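PDB 1ATG: periplasmic molybdate-binding protein from Azotobacter vinelandii, which binds molybdate or tungstate in a cleft between its two domains, probably delivering the oxyanion to an ABC transporter as a periplasmic solute-binding protein. Local coordinates for residues D132-A136 against Q137-V141. Numbering follows the deposited sequence. Where two conformers were deposited one is given.
Sequences DKLTA and QERIV
Leu134 O receives Arg139 N at 3.0 Å and Thr135 O receives Glu138 N at 3.0 Å, the six-to-one and five-to-two bonds of the Schellman motif that ends helix 131-136, with Glu138 at positive phi (59°) turning the chain into strand 140-143. Gln137 N to Lys133 O is the last ordinary helical bond. Beside the turn, the side-chain amide oxygen of Gln137 is shared by two cationic groups. OE1 accepts Arg139 NH1 at 2.9 Å and, in one of the two conformers of Lys133, NZ at 2.9 Å, the donors arriving from opposite faces of the amide plane. The shared oxygen probably eases the proximity of the two charges, whose NZ and NH1 are then 3.3 Å apart. This Lys133 conformer sends CG anti to its backbone N (chi1 168°), then bends at chi2 and chi4 to bring NZ alongside the OE1–NE2 edge of the amide, a little to one side of its plane. There one water bridges NZ and Gln137 NE2. Leu134 CD2 lies over one face of the Arg139 guanidinium, 3.6 Å from NH1. The rest of that group is gripped by the loop before strand 107-110: NE bonds to Arg105 O, NH2 to Gly101 O and Trp104 O, and the Trp104 ring makes a cation-pi contact. On the strand side, Ile140 and Leu134 both pack on Leu125 of helix 116-127, joining the helix end to the parallel strand pair 107-110/140-143. Thr135 OG1, hydrogen-bonded to Leu131 O, has Ile140 CD1 3.7 Å away; the same methyl lies 4.0 Å from Leu134 CB.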
loop_
_atom_site.group_PDB
_atom_site.type_symbol
_atom_site.label_atom_id
_atom_site.label_comp_id
_atom_site.label_asym_id
_atom_site.label_seq_id
_atom_site.Cartn_x
_atom_site.Cartn_y
_atom_site.Cartn_z
ATOM N N ASP A 132 0.623 20.803 11.250
ATOM C CA ASP A 132 1.554 21.923 11.449
ATOM C C ASP A 132 2.378 21.770 12.724
ATOM O O ASP A 132 3.588 22.028 12.651
ATOM C CB ASP A 132 0.777 23.237 11.459
ATOM C CG ASP A 132 0.158 23.597 10.119
ATOM O OD1 ASP A 132 0.625 23.113 9.078
ATOM O OD2 ASP A 132 -0.827 24.374 10.139
ATOM N N LYS A 133 1.716 21.412 13.804
ATOM C CA LYS A 133 2.450 21.279 15.071
ATOM C C LYS A 133 3.514 20.199 14.997
ATOM O O LYS A 133 4.671 20.422 15.391
ATOM C CB LYS A 133 1.449 20.977 16.185
ATOM C CG LYS A 133 2.029 20.531 17.517
ATOM C CD LYS A 133 1.155 19.459 18.156
ATOM C CE LYS A 133 1.441 19.286 19.634
ATOM N NZ LYS A 133 2.432 18.202 19.882
ATOM N N LEU A 134 3.164 19.012 14.475
ATOM C CA LEU A 134 4.134 17.912 14.446
ATOM C C LEU A 134 5.247 18.173 13.456
ATOM O O LEU A 134 6.396 17.729 13.651
ATOM C CB LEU A 134 3.417 16.591 14.166
ATOM C CG LEU A 134 2.491 16.154 15.300
ATOM C CD1 LEU A 134 1.709 14.912 14.878
ATOM C CD2 LEU A 134 3.235 15.892 16.601
ATOM N N THR A 135 4.984 18.919 12.398
ATOM C CA THR A 135 6.012 19.311 11.446
ATOM C C THR A 135 6.959 20.317 12.097
ATOM O O THR A 135 8.184 20.172 12.024
ATOM C CB THR A 135 5.366 19.921 10.193
ATOM O OG1 THR A 135 4.549 18.925 9.549
ATOM C CG2 THR A 135 6.413 20.399 9.196
ATOM N N ALA A 136 6.414 21.316 12.795
ATOM C CA ALA A 136 7.238 22.320 13.470
ATOM C C ALA A 136 8.128 21.695 14.538
ATOM O O ALA A 136 9.287 22.103 14.739
ATOM C CB ALA A 136 6.361 23.388 14.107
ATOM N N GLN A 137 7.593 20.700 15.243
ATOM C CA GLN A 137 8.332 19.984 16.271
ATOM C C GLN A 137 9.298 18.963 15.697
ATOM O O GLN A 137 9.998 18.281 16.476
ATOM C CB GLN A 137 7.338 19.286 17.206
ATOM C CG GLN A 137 6.542 20.295 18.026
ATOM C CD GLN A 137 5.481 19.651 18.876
ATOM O OE1 GLN A 137 5.065 18.500 18.662
ATOM N NE2 GLN A 137 5.011 20.381 19.877
ATOM N N GLU A 138 9.353 18.773 14.396
ATOM C CA GLU A 138 10.236 17.823 13.743
ATOM C C GLU A 138 9.997 16.398 14.221
ATOM O O GLU A 138 10.915 15.571 14.359
ATOM C CB GLU A 138 11.704 18.258 13.914
ATOM C CG GLU A 138 11.966 19.604 13.240
ATOM C CD GLU A 138 13.439 19.953 13.169
ATOM O OE1 GLU A 138 14.153 19.731 14.167
ATOM O OE2 GLU A 138 13.880 20.448 12.110
ATOM N N ARG A 139 8.737 16.078 14.490
ATOM C CA ARG A 139 8.409 14.726 14.949
ATOM C C ARG A 139 8.035 13.796 13.826
ATOM O O ARG A 139 8.008 12.580 14.063
ATOM C CB ARG A 139 7.333 14.816 16.028
ATOM C CG ARG A 139 8.023 15.424 17.262
ATOM C CD ARG A 139 7.014 15.786 18.309
ATOM N NE ARG A 139 6.430 14.628 18.972
ATOM C CZ ARG A 139 5.360 14.730 19.749
ATOM N NH1 ARG A 139 4.769 15.918 19.908
ATOM N NH2 ARG A 139 4.864 13.684 20.369
ATOM N N ILE A 140 7.782 14.305 12.635
ATOM C CA ILE A 140 7.447 13.432 11.521
ATOM C C ILE A 140 8.724 13.066 10.796
ATOM O O ILE A 140 9.514 13.957 10.442
ATOM C CB ILE A 140 6.477 14.119 10.548
ATOM C CG1 ILE A 140 5.162 14.459 11.236
ATOM C CG2 ILE A 140 6.256 13.250 9.319
ATOM C CD1 ILE A 140 4.264 15.382 10.430
ATOM N N VAL A 141 8.958 11.781 10.621
ATOM C CA VAL A 141 10.149 11.305 9.919
ATOM C C VAL A 141 9.669 10.749 8.590
ATOM O O VAL A 141 8.886 9.796 8.537
ATOM C CB VAL A 141 10.937 10.289 10.739
ATOM C CG1 VAL A 141 12.198 9.839 9.996
ATOM C CG2 VAL A 141 11.354 10.902 12.073
HETATM O O HOH W 1 3.748 19.391 21.951
#